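Local structure of oxidoreductase, Gfo/Idh/MocA family (Vibrio cholerae, 1XEA) at residues E150-A155 / H212-R217; S174-R179 / L293-L298; D184-T189 / L200-Q205. The protein probably catalyses nicotinamide-dependent oxidation or reduction of a substrate not yet identified, as a Gfo/Idh/MocA-family enzyme with a nucleotide-binding Rossmann domain. One frame throughout, in Å; residues are numbered along the deposited sequence.

Overall arrangement
Contacts 1 and 3, their centres about 15 Å apart, lie in the same mixed sheet, beyond the parallel Rossmann sheet. Strands 196-206 and 209-216 join them through probable hydrogen bonds: A213 N to V202 O and M215 O to L200 N, both 2.8 Å. Contact 2 meets this sheet from its helical side, about 12 Å from contact 3 and 18 Å from contact 1, centre to centre. S178 OG approaches W204 NE1 at 3.3 Å, a probable hydrogen bond, while V175 CG1 packs 3.4 Å from H212 N. Contacts 1 and 3 also reach the second subunit.

Contact 1 of 3, residues E150-A155 / H212-R217; sequences EKHRHA and HASMNR
The imidazole of H152 lies obliquely across N216, whose CB sits over one ring face, 4.1 Å from the ring centroid, in a CH-pi contact. The N216 amide, its OD1 accepting from Q218 N, is turned 71° from the ring, while S214 OG lies near the ring plane at its edge, 3.5 Å from H152 CE1. On the other face of the sheet, K151 and M215 (selenomethionine) run side by side; a bend at chi3 (-80°) swings M215 CE to within 3.6 Å of K151 CD. Beside them R153 and R217 are also aligned, R153 CB 3.9 Å from R217 CG. R153 NH1 stands over the centre of the R217 guanidinium, their planes 79° apart. Behind these side chains, strands 146-152 and 209-216 are parallel neighbours in the large mixed sheet that accompanies the Rossmann domain in this family. K151 N donates to S214 O (2.9 Å), nearly along the carbonyl axis, whereas R153 N reaches N216 O (3.1 Å) from above the carbonyl plane. In the second shell, H152 NE2 donates to the anti lone pair of E150 OE1 (3.1 Å), fixing the ring's rotation. E150 OE2 forms salt bridges with R148 and with R148 of the second subunit. D167 OD2, on helix 160-175, bridges R153 and R217, which may offset their like charges, and D201 OD1 is bonded to S214 OG.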
loop_
_atom_site.group_PDB
_atom_site.type_symbol
_atom_site.label_atom_id
_atom_site.label_comp_id
_atom_site.label_asym_id
_atom_site.label_seq_id
_atom_site.Cartn_x
_atom_site.Cartn_y
_atom_site.Cartn_z
ATOM N N GLU A 150 -0.778 15.945 9.953
ATOM C CA GLU A 150 -0.508 16.598 8.677
ATOM C C GLU A 150 -1.818 16.732 7.893
ATOM O O GLU A 150 -2.598 15.782 7.796
ATOM C CB GLU A 150 0.477 15.765 7.850
ATOM C CG GLU A 150 1.843 15.562 8.494
ATOM C CD GLU A 150 2.804 14.746 7.631
ATOM O OE1 GLU A 150 3.085 15.163 6.484
ATOM O OE2 GLU A 150 3.280 13.688 8.107
ATOM N N LYS A 151 -2.060 17.913 7.343
ATOM C CA LYS A 151 -3.253 18.140 6.545
ATOM C C LYS A 151 -2.801 19.041 5.420
ATOM O O LYS A 151 -2.609 20.241 5.621
ATOM C CB LYS A 151 -4.337 18.831 7.363
ATOM C CG LYS A 151 -5.686 18.860 6.668
ATOM C CD LYS A 151 -6.723 19.596 7.503
ATOM C CE LYS A 151 -8.108 19.440 6.903
ATOM N NZ LYS A 151 -8.154 19.918 5.495
ATOM N N HIS A 152 -2.629 18.462 4.238
ATOM C CA HIS A 152 -2.147 19.224 3.098
ATOM C C HIS A 152 -3.196 19.388 2.005
ATOM O O HIS A 152 -4.153 18.620 1.928
ATOM C CB HIS A 152 -0.889 18.560 2.514
ATOM C CG HIS A 152 0.151 18.197 3.537
ATOM N ND1 HIS A 152 0.367 18.932 4.683
ATOM C CD2 HIS A 152 1.056 17.190 3.564
ATOM C CE1 HIS A 152 1.358 18.393 5.373
ATOM N NE2 HIS A 152 1.794 17.335 4.715
ATOM N N ARG A 153 -3.009 20.415 1.178
ATOM C CA ARG A 153 -3.891 20.722 0.048
ATOM C C ARG A 153 -3.004 20.922 -1.173
ATOM O O ARG A 153 -1.826 21.265 -1.054
ATOM C CB ARG A 153 -4.669 22.028 0.268
ATOM C CG ARG A 153 -5.810 21.976 1.258
ATOM C CD ARG A 153 -7.166 22.118 0.570
ATOM N NE ARG A 153 -8.257 21.620 1.417
ATOM C CZ ARG A 153 -8.579 22.123 2.606
ATOM N NH1 ARG A 153 -7.899 23.153 3.095
ATOM N NH2 ARG A 153 -9.565 21.586 3.314
ATOM N N HIS A 154 -3.582 20.713 -2.347
ATOM C CA HIS A 154 -2.861 20.904 -3.593
ATOM C C HIS A 154 -3.196 22.276 -4.171
ATOM O O HIS A 154 -4.367 22.605 -4.363
ATOM C CB HIS A 154 -3.255 19.832 -4.602
ATOM C CG HIS A 154 -2.781 20.114 -5.993
ATOM N ND1 HIS A 154 -1.454 20.330 -6.297
ATOM C CD2 HIS A 154 -3.452 20.185 -7.167
ATOM C CE1 HIS A 154 -1.327 20.516 -7.599
ATOM N NE2 HIS A 154 -2.524 20.432 -8.150
ATOM N N ALA A 155 -2.162 23.065 -4.440
ATOM C CA ALA A 155 -2.313 24.395 -5.019
ATOM C C ALA A 155 -3.474 25.213 -4.440
ATOM O O ALA A 155 -4.436 25.522 -5.145
ATOM C CB ALA A 155 -2.475 24.262 -6.524
ATOM N N HIS A 212 2.875 18.189 17.007
ATOM C CA HIS A 212 3.226 18.804 15.728
ATOM C C HIS A 212 2.052 18.934 14.765
ATOM O O HIS A 212 1.393 17.946 14.430
ATOM C CB HIS A 212 4.342 17.986 15.066
ATOM C CG HIS A 212 4.878 18.583 13.798
ATOM N ND1 HIS A 212 5.811 17.939 13.011
ATOM C CD2 HIS A 212 4.627 19.766 13.185
ATOM C CE1 HIS A 212 6.111 18.697 11.971
ATOM N NE2 HIS A 212 5.405 19.811 12.054
ATOM N N ALA A 213 1.804 20.162 14.321
ATOM C CA ALA A 213 0.729 20.450 13.375
ATOM C C ALA A 213 1.407 20.943 12.108
ATOM O O ALA A 213 2.176 21.897 12.139
ATOM C CB ALA A 213 -0.208 21.510 13.932
ATOM N N SER A 214 1.104 20.290 10.996
ATOM C CA SER A 214 1.719 20.604 9.725
ATOM C C SER A 214 0.666 20.759 8.621
ATOM O O SER A 214 -0.225 19.919 8.459
ATOM C CB SER A 214 2.704 19.475 9.407
ATOM O OG SER A 214 3.235 19.532 8.107
HETATM N N MSE A 215 0.761 21.848 7.869
HETATM C CA MSE A 215 -0.173 22.083 6.783
HETATM C C MSE A 215 0.526 22.720 5.606
HETATM O O MSE A 215 0.993 23.855 5.694
HETATM C CB MSE A 215 -1.304 22.995 7.234
HETATM C CG MSE A 215 -2.240 23.398 6.109
HETATM SE SE MSE A 215 -3.848 24.259 6.766
HETATM C CE MSE A 215 -4.819 22.671 7.285
ATOM N N ASN A 216 0.586 21.992 4.499
ATOM C CA ASN A 216 1.218 22.505 3.298
ATOM C C ASN A 216 0.126 22.589 2.255
ATOM O O ASN A 216 -0.195 21.597 1.598
ATOM C CB ASN A 216 2.316 21.562 2.822
ATOM C CG ASN A 216 3.120 22.146 1.695
ATOM O OD1 ASN A 216 2.605 22.908 0.884
ATOM N ND2 ASN A 216 4.392 21.790 1.630
ATOM N N ARG A 217 -0.456 23.774 2.112
ATOM C CA ARG A 217 -1.528 23.954 1.150
ATOM C C ARG A 217 -1.043 24.153 -0.271
ATOM O O ARG A 217 -1.782 24.611 -1.140
ATOM C CB ARG A 217 -2.443 25.085 1.600
ATOM C CG ARG A 217 -3.256 24.657 2.789
ATOM C CD ARG A 217 -4.138 25.740 3.281
ATOM N NE ARG A 217 -5.057 26.194 2.262
ATOM C CZ ARG A 217 -6.073 27.005 2.516
ATOM N NH1 ARG A 217 -6.281 27.437 3.752
ATOM N NH2 ARG A 217 -6.881 27.370 1.537
#

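Contact 2 of 3, residues S174-R179 / L293-L298; sequences SVNLSR and LASHQL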
loop_
_atom_site.group_PDB
_atom_site.type_symbol
_atom_site.label_atom_id
_atom_site.label_comp_id
_atom_site.label_asym_id
_atom_site.label_seq_id
_atom_site.Cartn_x
_atom_site.Cartn_y
_atom_site.Cartn_z
ATOM N N SER A 174 -6.330 19.574 17.015
ATOM C CA SER A 174 -6.296 18.121 17.131
ATOM C C SER A 174 -5.060 17.607 17.844
ATOM O O SER A 174 -5.070 16.524 18.422
ATOM C CB SER A 174 -6.384 17.481 15.745
ATOM O OG SER A 174 -7.584 17.844 15.107
ATOM N N VAL A 175 -4.003 18.398 17.809
ATOM C CA VAL A 175 -2.753 18.019 18.423
ATOM C C VAL A 175 -2.545 18.703 19.760
ATOM O O VAL A 175 -1.748 18.250 20.573
ATOM C CB VAL A 175 -1.602 18.382 17.483
ATOM C CG1 VAL A 175 -0.288 18.142 18.155
ATOM C CG2 VAL A 175 -1.693 17.548 16.211
ATOM N N ASN A 176 -3.282 19.792 19.978
ATOM C CA ASN A 176 -3.188 20.603 21.195
ATOM C C ASN A 176 -3.716 19.901 22.452
ATOM O O ASN A 176 -4.681 20.338 23.073
ATOM C CB ASN A 176 -3.936 21.914 20.971
ATOM C CG ASN A 176 -3.560 22.968 21.973
ATOM O OD1 ASN A 176 -2.797 22.708 22.902
ATOM N ND2 ASN A 176 -4.078 24.172 21.789
ATOM N N LEU A 177 -3.047 18.819 22.829
ATOM C CA LEU A 177 -3.435 18.020 23.976
ATOM C C LEU A 177 -2.842 18.526 25.288
ATOM O O LEU A 177 -3.069 17.939 26.344
ATOM C CB LEU A 177 -3.001 16.576 23.738
ATOM C CG LEU A 177 -3.501 15.912 22.450
ATOM C CD1 LEU A 177 -2.655 14.698 22.154
ATOM C CD2 LEU A 177 -4.970 15.541 22.574
ATOM N N SER A 178 -2.070 19.605 25.221
ATOM C CA SER A 178 -1.437 20.165 26.412
ATOM C C SER A 178 -1.957 21.568 26.722
ATOM O O SER A 178 -1.434 22.259 27.601
ATOM C CB SER A 178 0.076 20.238 26.202
ATOM O OG SER A 178 0.407 21.261 25.274
ATOM N N ARG A 179 -2.982 21.984 25.987
ATOM C CA ARG A 179 -3.568 23.307 26.152
ATOM C C ARG A 179 -2.484 24.359 25.999
ATOM O O ARG A 179 -2.141 25.056 26.953
ATOM C CB ARG A 179 -4.232 23.451 27.521
ATOM C CG ARG A 179 -5.289 22.404 27.815
ATOM C CD ARG A 179 -6.171 22.836 28.978
ATOM N NE ARG A 179 -5.416 23.454 30.082
ATOM C CZ ARG A 179 -5.204 24.766 30.238
ATOM N NH1 ARG A 179 -5.685 25.632 29.354
ATOM N NH2 ARG A 179 -4.534 25.219 31.297
ATOM N N LEU A 293 -10.385 27.589 24.165
ATOM C CA LEU A 293 -9.748 28.883 24.282
ATOM C C LEU A 293 -8.316 28.797 23.826
ATOM O O LEU A 293 -7.886 29.523 22.935
ATOM C CB LEU A 293 -9.783 29.358 25.724
ATOM C CG LEU A 293 -11.169 29.857 26.109
ATOM C CD1 LEU A 293 -11.272 29.981 27.618
ATOM C CD2 LEU A 293 -11.432 31.190 25.426
ATOM N N ALA A 294 -7.572 27.892 24.441
ATOM C CA ALA A 294 -6.169 27.728 24.108
ATOM C C ALA A 294 -5.913 27.616 22.600
ATOM O O ALA A 294 -5.039 28.303 22.057
ATOM C CB ALA A 294 -5.611 26.511 24.830
ATOM N N SER A 295 -6.667 26.758 21.918
ATOM C CA SER A 295 -6.472 26.587 20.479
ATOM C C SER A 295 -6.732 27.866 19.681
ATOM O O SER A 295 -6.037 28.151 18.698
ATOM C CB SER A 295 -7.345 25.446 19.950
ATOM O OG SER A 295 -6.968 24.230 20.567
ATOM N N HIS A 296 -7.735 28.631 20.094
ATOM C CA HIS A 296 -8.007 29.872 19.407
ATOM C C HIS A 296 -6.992 30.916 19.844
ATOM O O HIS A 296 -6.593 31.761 19.052
ATOM C CB HIS A 296 -9.430 30.361 19.679
ATOM C CG HIS A 296 -10.488 29.526 19.030
ATOM N ND1 HIS A 296 -10.954 28.354 19.584
ATOM C CD2 HIS A 296 -11.158 29.685 17.865
ATOM C CE1 HIS A 296 -11.868 27.828 18.789
ATOM N NE2 HIS A 296 -12.011 28.616 17.739
ATOM N N GLN A 297 -6.552 30.860 21.092
ATOM C CA GLN A 297 -5.576 31.838 21.530
ATOM C C GLN A 297 -4.264 31.569 20.804
ATOM O O GLN A 297 -3.559 32.500 20.414
ATOM C CB GLN A 297 -5.395 31.773 23.050
ATOM C CG GLN A 297 -6.664 32.172 23.822
ATOM C CD GLN A 297 -6.523 32.035 25.338
ATOM O OE1 GLN A 297 -6.002 31.036 25.845
ATOM N NE2 GLN A 297 -7.012 33.031 26.068
ATOM N N LEU A 298 -3.946 30.292 20.604
ATOM C CA LEU A 298 -2.724 29.904 19.903
ATOM C C LEU A 298 -2.795 30.339 18.430
ATOM O O LEU A 298 -1.819 30.839 17.868
ATOM C CB LEU A 298 -2.531 28.390 19.969
ATOM C CG LEU A 298 -1.103 27.858 20.158
ATOM C CD1 LEU A 298 -1.056 26.468 19.562
ATOM C CD2 LEU A 298 -0.066 28.759 19.515
#
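N176 lays the amide end of its side chain over the backbone of helix 286-311 at S295, ND2 coming within 3.6 Å of S295 CA. With CG anti to the backbone N (chi1 -163°), the side chain reaches straight toward that helix, and ND2 donates to S295 OG at 3.1 Å. That bond is bent, with 138° at the hydrogen, and the hydroxyl oxygen lies 30° out of the amide plane. The same OG is hydrogen-bonded to D173 OD1 and to R291 O, so a single hydroxyl ties the amide to both helices. At the other end of the amide, N176 OD1 accepts from Q180 N, which fixes the flip of the group. N176 is moreover the centre of an inverse gamma turn, closed by L177 N to V175 O at 2.7 Å; the chain thereby turns sharply as it leaves helix 160-175. The L298 methyl CD1 lies more loosely beside the amide, 4.4 Å from N176 ND2. Beyond the turn the chain comes back to the helix at R179, where A294 CB rests 4.0 Å from both R179 CA and R179 C. The long R179 side chain continues outward, where its NE forms a weak, long ion pair with E290. The junction joins the end of helix 160-175 to helix 286-311; on one flank V175 and S174 pack on W149 of strand 146-152, and on another L293 and H296 meet helix 100-112.

Contact 3 of 3, residues D184-T189 / L200-Q205; sequences DDLHLT and LDVQWQ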
loop_
_atom_site.group_PDB
_atom_site.type_symbol
_atom_site.label_atom_id
_atom_site.label_comp_id
_atom_site.label_asym_id
_atom_site.label_seq_id
_atom_site.Cartn_x
_atom_site.Cartn_y
_atom_site.Cartn_z
ATOM N N ASP A 184 5.288 29.782 23.642
ATOM C CA ASP A 184 6.300 29.345 24.590
ATOM C C ASP A 184 6.911 28.014 24.199
ATOM O O ASP A 184 6.201 27.039 23.958
ATOM C CB ASP A 184 5.702 29.226 25.987
ATOM C CG ASP A 184 5.958 30.451 26.829
ATOM O OD1 ASP A 184 5.713 31.573 26.324
ATOM O OD2 ASP A 184 6.398 30.284 27.991
ATOM N N ASP A 185 8.237 27.981 24.149
ATOM C CA ASP A 185 8.970 26.767 23.808
ATOM C C ASP A 185 8.363 26.099 22.587
ATOM O O ASP A 185 8.343 24.871 22.481
ATOM C CB ASP A 185 8.945 25.787 24.986
ATOM C CG ASP A 185 9.360 26.436 26.299
ATOM O OD1 ASP A 185 10.443 27.069 26.341
ATOM O OD2 ASP A 185 8.605 26.307 27.292
ATOM N N LEU A 186 7.872 26.918 21.663
ATOM C CA LEU A 186 7.248 26.412 20.453
ATOM C C LEU A 186 8.042 26.843 19.239
ATOM O O LEU A 186 8.545 27.960 19.192
ATOM C CB LEU A 186 5.809 26.928 20.368
ATOM C CG LEU A 186 4.926 26.477 19.203
ATOM C CD1 LEU A 186 3.474 26.519 19.645
ATOM C CD2 LEU A 186 5.164 27.357 17.988
ATOM N N HIS A 187 8.158 25.949 18.266
ATOM C CA HIS A 187 8.899 26.236 17.046
ATOM C C HIS A 187 7.954 26.425 15.869
ATOM O O HIS A 187 7.347 25.476 15.378
ATOM C CB HIS A 187 9.872 25.105 16.747
ATOM C CG HIS A 187 10.898 25.450 15.716
ATOM N ND1 HIS A 187 11.017 24.766 14.523
ATOM C CD2 HIS A 187 11.874 26.389 15.710
ATOM C CE1 HIS A 187 12.024 25.268 13.831
ATOM N NE2 HIS A 187 12.561 26.254 14.529
ATOM N N LEU A 188 7.846 27.664 15.418
ATOM C CA LEU A 188 6.967 28.008 14.318
ATOM C C LEU A 188 7.776 28.133 13.032
ATOM O O LEU A 188 8.842 28.746 13.016
ATOM C CB LEU A 188 6.281 29.322 14.655
ATOM C CG LEU A 188 4.999 29.686 13.931
ATOM C CD1 LEU A 188 4.475 30.986 14.522
ATOM C CD2 LEU A 188 5.239 29.848 12.447
ATOM N N THR A 189 7.270 27.548 11.955
ATOM C CA THR A 189 7.954 27.599 10.669
ATOM C C THR A 189 6.910 27.792 9.588
ATOM O O THR A 189 5.808 27.269 9.701
ATOM C CB THR A 189 8.696 26.285 10.392
ATOM O OG1 THR A 189 9.774 26.144 11.319
ATOM C CG2 THR A 189 9.247 26.265 8.985
ATOM N N LEU A 200 2.529 25.962 6.762
ATOM C CA LEU A 200 2.733 26.371 8.154
ATOM C C LEU A 200 3.056 25.137 8.992
ATOM O O LEU A 200 2.403 24.104 8.855
ATOM C CB LEU A 200 1.456 27.033 8.683
ATOM C CG LEU A 200 1.479 27.648 10.074
ATOM C CD1 LEU A 200 2.484 28.784 10.117
ATOM C CD2 LEU A 200 0.094 28.149 10.425
ATOM N N ASP A 201 4.060 25.243 9.853
ATOM C CA ASP A 201 4.453 24.119 10.694
ATOM C C ASP A 201 4.711 24.526 12.132
ATOM O O ASP A 201 5.726 25.157 12.438
ATOM C CB ASP A 201 5.701 23.442 10.131
ATOM C CG ASP A 201 5.433 22.716 8.825
ATOM O OD1 ASP A 201 4.518 21.867 8.792
ATOM O OD2 ASP A 201 6.138 22.985 7.829
ATOM N N VAL A 202 3.790 24.153 13.012
ATOM C CA VAL A 202 3.908 24.472 14.425
ATOM C C VAL A 202 4.196 23.208 15.210
ATOM O O VAL A 202 3.457 22.229 15.137
ATOM C CB VAL A 202 2.626 25.111 14.965
ATOM C CG1 VAL A 202 2.739 25.300 16.469
ATOM C CG2 VAL A 202 2.387 26.440 14.276
ATOM N N GLN A 203 5.272 23.253 15.982
ATOM C CA GLN A 203 5.696 22.111 16.770
ATOM C C GLN A 203 6.275 22.539 18.123
ATOM O O GLN A 203 7.061 23.481 18.199
ATOM C CB GLN A 203 6.732 21.327 15.957
ATOM C CG GLN A 203 7.811 20.657 16.774
ATOM C CD GLN A 203 8.746 19.802 15.939
ATOM O OE1 GLN A 203 9.811 19.405 16.411
ATOM N NE2 GLN A 203 8.352 19.502 14.699
ATOM N N TRP A 204 5.877 21.848 19.187
ATOM C CA TRP A 204 6.384 22.146 20.523
ATOM C C TRP A 204 6.392 20.877 21.368
ATOM O O TRP A 204 5.774 19.871 21.009
ATOM C CB TRP A 204 5.520 23.196 21.204
ATOM C CG TRP A 204 4.171 22.708 21.590
ATOM C CD1 TRP A 204 3.770 22.279 22.826
ATOM C CD2 TRP A 204 3.011 22.683 20.757
ATOM N NE1 TRP A 204 2.421 21.994 22.813
ATOM C CE2 TRP A 204 1.934 22.229 21.555
ATOM C CE3 TRP A 204 2.783 22.985 19.406
ATOM C CZ2 TRP A 204 0.635 22.105 21.053
ATOM C CZ3 TRP A 204 1.497 22.859 18.904
ATOM C CH2 TRP A 204 0.438 22.413 19.726
ATOM N N GLN A 205 7.081 20.925 22.501
ATOM C CA GLN A 205 7.155 19.761 23.368
ATOM C C GLN A 205 6.613 20.021 24.781
ATOM O O GLN A 205 7.020 20.972 25.442
ATOM C CB GLN A 205 8.605 19.266 23.411
ATOM C CG GLN A 205 8.834 18.059 24.300
ATOM C CD GLN A 205 9.801 17.044 23.699
ATOM O OE1 GLN A 205 10.759 17.400 23.006
ATOM N NE2 GLN A 205 9.560 15.768 23.982
HETATM O O HOH W 1 9.660 22.617 21.817
#
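The D201 carboxylate is the best-held polar group here, gripped twice: OD1 is hydrogen-bonded to S214 OG, and OD2 is in a salt bridge with R199. Between the backbones, H187 N meets Q203 O at 2.7 Å, nearly along the C=O axis, with 168° at the hydrogen. The return bond, Q203 N to H187 O, is longer at 3.1 Å, its donor standing above the carbonyl plane. T189 and D201 repeat the pattern as a second hydrogen-bonded pair, D201 N meeting T189 O in the carbonyl plane at 2.7 Å. Between the two pairs, L188 and V202 form a non-hydrogen-bonded pair. L186, whose CG is anti to the backbone N (chi1 -177°), crosses V202 obliquely and sets CD1 3.5 Å from V202 CG1. The same methyl lies 3.6 Å from W204 CE3. W204 takes the crowded position between backbone N and carbonyl carbon (chi1 70°), and its indole runs alongside the leucine toward N176 and Q180. Farther along, L188 CD2 meets L200 CD1 at 3.8 Å, and L200 and V202 press this apolar row onto helices 160-175 and 286-311. At the open end of the hairpin, away from its turn, a water donates to D185 O (2.7 Å) and only weakly accepts from Q205 N. On the D201 face, H187 stacks on H187 of the second subunit. This is a beta hairpin of strands 186-193 and 196-206 at the sheet's edge, one face on helices and the other on a partner subunit, consistent with the sheet-mediated oligomers of Gfo/Idh/MocA enzymes.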